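Local coordinates for protein putative NADH-depentdent flavin oxidoreductase (Cupriavidus metallidurans, PDB 5OCS) that probably works as an FMN-dependent ene-reductase of the Old Yellow Enzyme family, using a nicotinamide cofactor as the source of electrons, at residues L148-M153 against N194-E199; F131-V136 against L185-S190. One frame throughout, in Å; residues are numbered along the deposited sequence.

Overall arrangement
Followed from the N terminus, the chain reaches the third barrel strand, 96-102, and then leaves the eight-stranded parallel barrel for an excursion holding the short strands 131-132 and 146-147. Residues 131-136 meet helix 184-189 in contact 2, closing the chain between 136 and 185; residues 148-153, which enter helix 150-169, meet the loop 194-199 in contact 1, closing that between 153 and 194. The second closure starts inside the first and ends beyond it, so the two cross. Both tie the region before the fourth barrel strand, 175-179, to the region after it. Their centres lie about 9 Å apart, and Leu148 N, 2.8 Å from Ala132 O, joins them directly.

Contact 1: residues L148-M153 against N194-E199; sequences LDKAGM and NHRTDE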
ATOM      1  N   LEU D 148     -39.040  -7.761 -11.437  1.00 17.32           N
ATOM      2  CA  LEU D 148     -38.710  -9.153 -11.215  1.00 16.55           C
ATOM      3  C   LEU D 148     -39.970 -10.022 -11.033  1.00 17.45           C
ATOM      4  O   LEU D 148     -40.907  -9.624 -10.349  1.00 19.91           O
ATOM      5  CB  LEU D 148     -37.838  -9.300  -9.989  1.00 15.07           C
ATOM      6  CG  LEU D 148     -36.389  -8.871 -10.216  1.00 15.10           C
ATOM      7  CD1 LEU D 148     -35.748  -8.389  -8.925  1.00 13.97           C
ATOM      8  CD2 LEU D 148     -35.627 -10.023 -10.840  1.00 14.95           C
ATOM      9  N   ASP D 149     -39.929 -11.223 -11.598  1.00 18.61           N
ATOM     10  CA  ASP D 149     -40.952 -12.249 -11.315  1.00 19.63           C
ATOM     11  C   ASP D 149     -40.426 -13.300 -10.328  1.00 20.93           C
ATOM     12  O   ASP D 149     -39.283 -13.195  -9.806  1.00 16.92           O
ATOM     13  CB  ASP D 149     -41.468 -12.851 -12.620  1.00 21.82           C
ATOM     14  CG  ASP D 149     -40.396 -13.536 -13.445  1.00 22.99           C
ATOM     15  OD1 ASP D 149     -39.289 -13.861 -12.953  1.00 22.62           O
ATOM     16  OD2 ASP D 149     -40.679 -13.787 -14.613  1.00 24.15           O
ATOM     17  N   LYS D 150     -41.268 -14.275 -10.022  1.00 21.69           N
ATOM     18  CA  LYS D 150     -40.917 -15.331  -9.094  1.00 24.09           C
ATOM     19  C   LYS D 150     -39.610 -16.004  -9.505  1.00 20.31           C
ATOM     20  O   LYS D 150     -38.724 -16.179  -8.670  1.00 20.70           O
ATOM     21  CB  LYS D 150     -42.078 -16.367  -8.931  1.00 26.87           C
ATOM     22  CG  LYS D 150     -42.924 -16.192  -7.664  1.00 29.95           C
ATOM     23  CD  LYS D 150     -43.957 -15.054  -7.711  1.00 33.48           C
ATOM     24  CE  LYS D 150     -44.558 -14.706  -6.321  1.00 35.04           C
ATOM     25  NZ  LYS D 150     -44.723 -13.228  -6.046  1.00 31.88           N
ATOM     26  N   ALA D 151     -39.458 -16.319 -10.783  1.00 18.62           N
ATOM     27  CA  ALA D 151     -38.199 -16.960 -11.243  1.00 18.94           C
ATOM     28  C   ALA D 151     -36.986 -16.035 -11.050  1.00 18.41           C
ATOM     29  O   ALA D 151     -35.906 -16.479 -10.657  1.00 18.23           O
ATOM     30  CB  ALA D 151     -38.314 -17.340 -12.684  1.00 19.98           C
ATOM     31  N   GLY D 152     -37.168 -14.752 -11.344  1.00 17.76           N
ATOM     32  CA  GLY D 152     -36.060 -13.777 -11.231  1.00 15.64           C
ATOM     33  C   GLY D 152     -35.617 -13.597  -9.810  1.00 14.76           C
ATOM     34  O   GLY D 152     -34.420 -13.462  -9.549  1.00 15.14           O
ATOM     35  N   MET D 153     -36.566 -13.592  -8.885  1.00 14.71           N
ATOM     36  CA  MET D 153     -36.262 -13.480  -7.476  1.00 15.09           C
ATOM     37  C   MET D 153     -35.558 -14.737  -6.960  1.00 15.59           C
ATOM     38  O   MET D 153     -34.673 -14.630  -6.128  1.00 14.72           O
ATOM     39  CB  MET D 153     -37.506 -13.153  -6.656  1.00 16.60           C
ATOM     40  CG  MET D 153     -37.933 -11.729  -6.939  1.00 17.43           C
ATOM     41  SD  MET D 153     -39.470 -11.218  -6.192  1.00 19.68           S
ATOM     42  CE  MET D 153     -39.174 -11.212  -4.478  1.00 17.28           C
ATOM     43  N   ASN D 194     -40.177   0.457  -4.942  1.00 11.60           N
ATOM     44  CA  ASN D 194     -40.988  -0.770  -4.889  1.00 12.73           C
ATOM     45  C   ASN D 194     -42.473  -0.364  -4.967  1.00 13.21           C
ATOM     46  O   ASN D 194     -43.036   0.165  -3.992  1.00 13.67           O
ATOM     47  CB  ASN D 194     -40.723  -1.516  -3.584  1.00 12.50           C
ATOM     48  CG  ASN D 194     -41.464  -2.818  -3.495  1.00 12.80           C
ATOM     49  OD1 ASN D 194     -42.402  -3.062  -4.256  1.00 12.67           O
ATOM     50  ND2 ASN D 194     -41.054  -3.679  -2.560  1.00 12.75           N
ATOM     51  N   HIS D 195     -43.053  -0.600  -6.132  1.00 14.19           N
ATOM     52  CA  HIS D 195     -44.482  -0.408  -6.357  1.00 15.82           C
ATOM     53  C   HIS D 195     -45.214  -1.726  -6.590  1.00 17.11           C
ATOM     54  O   HIS D 195     -46.299  -1.737  -7.213  1.00 16.64           O
ATOM     55  CB  HIS D 195     -44.700   0.503  -7.545  1.00 18.59           C
ATOM     56  CG  HIS D 195     -44.152   1.874  -7.344  1.00 22.11           C
ATOM     57  ND1 HIS D 195     -43.879   2.718  -8.390  1.00 26.62           N
ATOM     58  CD2 HIS D 195     -43.811   2.548  -6.214  1.00 25.14           C
ATOM     59  CE1 HIS D 195     -43.365   3.842  -7.921  1.00 26.19           C
ATOM     60  NE2 HIS D 195     -43.316   3.767  -6.605  1.00 23.81           N
ATOM     61  N   ARG D 196     -44.646  -2.812  -6.060  1.00 15.27           N
ATOM     62  CA  ARG D 196     -45.219  -4.120  -6.228  1.00 16.68           C
ATOM     63  C   ARG D 196     -46.534  -4.218  -5.456  1.00 17.19           C
ATOM     64  O   ARG D 196     -46.697  -3.586  -4.423  1.00 17.96           O
ATOM     65  CB  ARG D 196     -44.265  -5.197  -5.719  1.00 16.03           C
ATOM     66  CG  ARG D 196     -42.943  -5.288  -6.460  1.00 16.86           C
ATOM     67  CD  ARG D 196     -42.100  -6.403  -5.850  1.00 17.34           C
ATOM     68  NE  ARG D 196     -42.590  -7.720  -6.271  1.00 16.88           N
ATOM     69  CZ  ARG D 196     -42.309  -8.321  -7.419  1.00 16.33           C
ATOM     70  NH1 ARG D 196     -41.514  -7.771  -8.325  1.00 17.10           N
ATOM     71  NH2 ARG D 196     -42.822  -9.513  -7.663  1.00 17.93           N
ATOM     72  N   THR D 197     -47.453  -5.021  -5.968  1.00 17.98           N
ATOM     73  CA  THR D 197     -48.714  -5.257  -5.299  1.00 19.19           C
ATOM     74  C   THR D 197     -48.871  -6.668  -4.752  1.00 21.46           C
ATOM     75  O   THR D 197     -49.933  -6.975  -4.203  1.00 21.88           O
ATOM     76  CB  THR D 197     -49.891  -4.950  -6.257  1.00 20.12           C
ATOM     77  OG1 THR D 197     -49.723  -5.668  -7.490  1.00 21.42           O
ATOM     78  CG2 THR D 197     -49.971  -3.426  -6.520  1.00 20.86           C
ATOM     79  N   ASP D 198     -47.840  -7.512  -4.886  1.00 19.79           N
ATOM     80  CA  ASP D 198     -47.861  -8.859  -4.330  1.00 20.02           C
ATOM     81  C   ASP D 198     -47.300  -8.801  -2.909  1.00 19.07           C
ATOM     82  O   ASP D 198     -47.182  -7.695  -2.368  1.00 18.85           O
ATOM     83  CB  ASP D 198     -47.135  -9.832  -5.272  1.00 21.43           C
ATOM     84  CG  ASP D 198     -45.619  -9.564  -5.372  1.00 23.13           C
ATOM     85  OD1 ASP D 198     -45.096  -8.589  -4.767  1.00 21.62           O
ATOM     86  OD2 ASP D 198     -44.973 -10.302  -6.125  1.00 23.21           O
ATOM     87  N   GLU D 199     -46.911  -9.955  -2.332  1.00 18.61           N
ATOM     88  CA  GLU D 199     -46.466 -10.053  -0.936  1.00 19.94           C
ATOM     89  C   GLU D 199     -45.092  -9.394  -0.683  1.00 18.50           C
ATOM     90  O   GLU D 199     -44.602  -9.401   0.444  1.00 17.86           O
ATOM     91  CB  GLU D 199     -46.470 -11.534  -0.443  1.00 21.77           C
ATOM     92  CG  GLU D 199     -45.508 -12.548  -1.079  1.00 23.15           C
ATOM     93  CD  GLU D 199     -45.940 -13.132  -2.432  1.00 26.10           C
ATOM     94  OE1 GLU D 199     -46.817 -12.542  -3.136  1.00 25.74           O
ATOM     95  OE2 GLU D 199     -45.391 -14.200  -2.826  1.00 29.24           O
TER
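Arg196 leaves the backbone with CG anti to its carbonyl carbon (chi1 -63°); a bend at chi3 (76°) places NE, and the guanidinium beyond it presents its edge to Leu148 O and its NE/NH2 side to Asp198. Arg196 NH1 reaches Leu148 O at 2.8 Å, in the carbonyl plane and on a lone pair, with an N-H...O angle of 160°; NH2 adds a weaker bond to the same oxygen. Arg196 grips Asp198 side-on in a salt bridge, NE 3.0 Å from OD1 and NH2 2.8 Å from OD2, both on the syn side but tilted somewhat out of the carboxylate plane. These bonds, with a further one from NH1 to Pro133 O, fix the guanidinium's rotation, and Met153 SD lies over one face, offset toward the rim. Lys150 comes tip to tip with Asp198, its NZ in a salt bridge 2.9 Å from Asp198 OD2, with a longer, weak one to Glu199 OE2 at 3.4 Å. The two carboxylates probably offset the like charges of Lys150 and Arg196. Asp149 N-caps the helix through Gly152 N. The contact thus joins the start of helix 150-169 to the loop between helices 184-189 and 204-221, with Phe188 touching Leu148, Met153 and Arg196.

Contact 2: residues F131-V136 against L185-S190; sequences FAPSAV and LHQFLS
A proline just beyond the short strand 131-132 packs against helix 184-189, where Pro133 meets Phe188 and Gln187. Pro133 and Phe188 form a CH-pi contact: CB stands 3.6 Å from the centroid of the Phe188 ring and only 4° off its normal, so the methylene sits over the centre of the face. Pro133 CB is nearly equidistant from the six Phe188 ring atoms, which confirms this placement. Pro133 CD lies nearer one part of the rim, 3.7 Å from Phe188 CE1. Pro133 also reaches the helix backbone, with CG 3.5 Å from Gln187 O, while CD packs 3.6 Å from Gln187 CB. The Pro133 and Gln187 side chains cross at about a right angle.

This helix follows the fourth strand, 175-179, of a TIM barrel, the fold of the Old Yellow Enzyme family; the strand it meets belongs to a separate two-stranded parallel sheet with 146-147. The helix therefore receives an element inserted between the third and fourth barrel strands.

Gln187 has CG anti to its carbonyl carbon (chi1 -69°) and is extended beyond CG, carrying the amide past the proline to Ala132. There Gln187 OE1 approaches Ala132 CB at 3.5 Å, a van der Waals contact. The buried amide is satisfied from outside the two segments: OE1 accepts from Arg106 N, and NE2 donates to Gly182 O and Ala104 O. These bonds use both ends of the amide and fix its orientation. Phe188 also meets the ring of Phe210 and touches Pro211, both on helix 204-221.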
ATOM      1  N   PHE D 131     -32.633  -5.311 -13.445  1.00 14.29           N
ATOM      2  CA  PHE D 131     -33.759  -5.910 -12.772  1.00 14.61           C
ATOM      3  C   PHE D 131     -34.009  -5.197 -11.456  1.00 14.85           C
ATOM      4  O   PHE D 131     -33.061  -4.686 -10.805  1.00 12.75           O
ATOM      5  CB  PHE D 131     -33.478  -7.414 -12.537  1.00 15.67           C
ATOM      6  CG  PHE D 131     -33.319  -8.168 -13.826  1.00 18.39           C
ATOM      7  CD1 PHE D 131     -34.446  -8.520 -14.570  1.00 20.33           C
ATOM      8  CD2 PHE D 131     -32.065  -8.382 -14.383  1.00 18.95           C
ATOM      9  CE1 PHE D 131     -34.313  -9.155 -15.805  1.00 21.50           C
ATOM     10  CE2 PHE D 131     -31.916  -9.017 -15.612  1.00 20.49           C
ATOM     11  CZ  PHE D 131     -33.047  -9.407 -16.331  1.00 21.46           C
ATOM     12  N   ALA D 132     -35.269  -5.192 -11.044  1.00 13.74           N
ATOM     13  CA  ALA D 132     -35.707  -4.441  -9.875  1.00 13.57           C
ATOM     14  C   ALA D 132     -37.043  -4.932  -9.357  1.00 14.35           C
ATOM     15  O   ALA D 132     -37.748  -5.714 -10.045  1.00 15.16           O
ATOM     16  CB  ALA D 132     -35.816  -2.954 -10.237  1.00 13.32           C
ATOM     17  N   PRO D 133     -37.433  -4.454  -8.163  1.00 13.65           N
ATOM     18  CA  PRO D 133     -38.764  -4.880  -7.735  1.00 14.34           C
ATOM     19  C   PRO D 133     -39.875  -4.401  -8.675  1.00 16.32           C
ATOM     20  O   PRO D 133     -40.876  -5.104  -8.863  1.00 15.55           O
ATOM     21  CB  PRO D 133     -38.909  -4.260  -6.354  1.00 13.79           C
ATOM     22  CG  PRO D 133     -37.851  -3.215  -6.257  1.00 13.34           C
ATOM     23  CD  PRO D 133     -36.704  -3.773  -7.075  1.00 13.83           C
ATOM     24  N   SER D 134     -39.684  -3.208  -9.248  1.00 16.96           N
ATOM     25  CA  SER D 134     -40.656  -2.606 -10.179  1.00 16.07           C
ATOM     26  C   SER D 134     -39.969  -1.890 -11.345  1.00 15.58           C
ATOM     27  O   SER D 134     -38.809  -1.439 -11.224  1.00 15.64           O
ATOM     28  CB  SER D 134     -41.532  -1.588  -9.440  1.00 15.13           C
ATOM     29  OG  SER D 134     -42.231  -2.147  -8.307  1.00 14.51           O
ATOM     30  N   ALA D 135     -40.730  -1.703 -12.450  1.00 15.29           N
ATOM     31  CA  ALA D 135     -40.248  -1.134 -13.731  1.00 15.65           C
ATOM     32  C   ALA D 135     -40.183   0.428 -13.714  1.00 16.31           C
ATOM     33  O   ALA D 135     -40.810   1.130 -14.531  1.00 16.97           O
ATOM     34  CB  ALA D 135     -41.127  -1.666 -14.895  1.00 15.48           C
ATOM     35  N   VAL D 136     -39.401   0.955 -12.785  1.00 15.46           N
ATOM     36  CA  VAL D 136     -39.319   2.377 -12.515  1.00 16.51           C
ATOM     37  C   VAL D 136     -37.841   2.688 -12.480  1.00 15.50           C
ATOM     38  O   VAL D 136     -37.109   2.076 -11.727  1.00 14.67           O
ATOM     39  CB  VAL D 136     -39.951   2.782 -11.160  1.00 18.34           C
ATOM     40  CG1 VAL D 136     -40.075   4.307 -11.072  1.00 18.10           C
ATOM     41  CG2 VAL D 136     -41.315   2.130 -10.981  1.00 19.25           C
ATOM     42  N   LEU D 185     -31.581  -4.651  -2.866  1.00 10.40           N
ATOM     43  CA  LEU D 185     -32.303  -4.872  -1.626  1.00 10.62           C
ATOM     44  C   LEU D 185     -32.968  -3.602  -1.094  1.00 10.85           C
ATOM     45  O   LEU D 185     -34.131  -3.624  -0.680  1.00  9.73           O
ATOM     46  CB  LEU D 185     -31.444  -5.550  -0.606  1.00 10.83           C
ATOM     47  CG  LEU D 185     -31.491  -7.053  -0.661  1.00 12.45           C
ATOM     48  CD1 LEU D 185     -31.370  -7.679  -2.035  1.00 13.14           C
ATOM     49  CD2 LEU D 185     -30.473  -7.657   0.284  1.00 12.87           C
ATOM     50  N   HIS D 186     -32.258  -2.482  -1.190  1.00 10.84           N
ATOM     51  CA  HIS D 186     -32.804  -1.189  -0.771  1.00 10.84           C
ATOM     52  C   HIS D 186     -34.050  -0.813  -1.655  1.00 11.21           C
ATOM     53  O   HIS D 186     -35.030  -0.246  -1.152  1.00 11.03           O
ATOM     54  CB  HIS D 186     -31.696  -0.149  -0.860  1.00 11.51           C
ATOM     55  CG  HIS D 186     -32.019   1.170  -0.229  1.00 13.23           C
ATOM     56  ND1 HIS D 186     -31.052   2.132  -0.014  1.00 14.56           N
ATOM     57  CD2 HIS D 186     -33.173   1.701   0.233  1.00 14.93           C
ATOM     58  CE1 HIS D 186     -31.594   3.197   0.543  1.00 15.76           C
ATOM     59  NE2 HIS D 186     -32.885   2.964   0.701  1.00 15.83           N
ATOM     60  N   GLN D 187     -33.992  -1.161  -2.944  1.00 10.50           N
ATOM     61  CA  GLN D 187     -35.094  -0.933  -3.867  1.00 10.88           C
ATOM     62  C   GLN D 187     -36.339  -1.662  -3.377  1.00 11.29           C
ATOM     63  O   GLN D 187     -37.417  -1.117  -3.497  1.00 11.45           O
ATOM     64  CB  GLN D 187     -34.767  -1.378  -5.286  1.00 10.51           C
ATOM     65  CG  GLN D 187     -33.720  -0.494  -5.934  1.00 10.67           C
ATOM     66  CD  GLN D 187     -32.939  -1.156  -7.057  1.00 11.31           C
ATOM     67  OE1 GLN D 187     -33.495  -1.946  -7.825  1.00 11.48           O
ATOM     68  NE2 GLN D 187     -31.648  -0.779  -7.207  1.00 11.10           N
ATOM     69  N   PHE D 188     -36.192  -2.879  -2.861  1.00 10.66           N
ATOM     70  CA  PHE D 188     -37.316  -3.597  -2.283  1.00 11.46           C
ATOM     71  C   PHE D 188     -37.790  -2.930  -1.006  1.00 11.16           C
ATOM     72  O   PHE D 188     -39.015  -2.839  -0.772  1.00 11.35           O
ATOM     73  CB  PHE D 188     -37.009  -5.069  -2.025  1.00 11.23           C
ATOM     74  CG  PHE D 188     -37.256  -5.963  -3.210  1.00 11.41           C
ATOM     75  CD1 PHE D 188     -36.278  -6.144  -4.182  1.00 12.19           C
ATOM     76  CD2 PHE D 188     -38.451  -6.664  -3.353  1.00 12.22           C
ATOM     77  CE1 PHE D 188     -36.481  -6.994  -5.251  1.00 12.40           C
ATOM     78  CE2 PHE D 188     -38.651  -7.515  -4.404  1.00 11.91           C
ATOM     79  CZ  PHE D 188     -37.680  -7.682  -5.381  1.00 13.74           C
ATOM     80  N   LEU D 189     -36.855  -2.472  -0.173  1.00 10.60           N
ATOM     81  CA  LEU D 189     -37.206  -1.841   1.086  1.00 10.65           C
ATOM     82  C   LEU D 189     -38.028  -0.561   0.883  1.00 11.13           C
ATOM     83  O   LEU D 189     -38.865  -0.230   1.713  1.00 12.76           O
ATOM     84  CB  LEU D 189     -35.991  -1.496   1.933  1.00 10.87           C
ATOM     85  CG  LEU D 189     -35.208  -2.734   2.405  1.00 11.09           C
ATOM     86  CD1 LEU D 189     -33.897  -2.309   3.011  1.00 11.96           C
ATOM     87  CD2 LEU D 189     -35.995  -3.547   3.415  1.00 11.43           C
ATOM     88  N   SER D 190     -37.717   0.159  -0.184  1.00 11.37           N
ATOM     89  CA  SER D 190     -38.200   1.539  -0.358  1.00 12.36           C
ATOM     90  C   SER D 190     -39.453   1.648  -1.187  1.00 12.92           C
ATOM     91  O   SER D 190     -39.471   1.218  -2.356  1.00 13.68           O
ATOM     92  CB  SER D 190     -37.126   2.442  -1.004  1.00 13.93           C
ATOM     93  OG  SER D 190     -37.654   3.752  -1.179  1.00 13.86           O
TER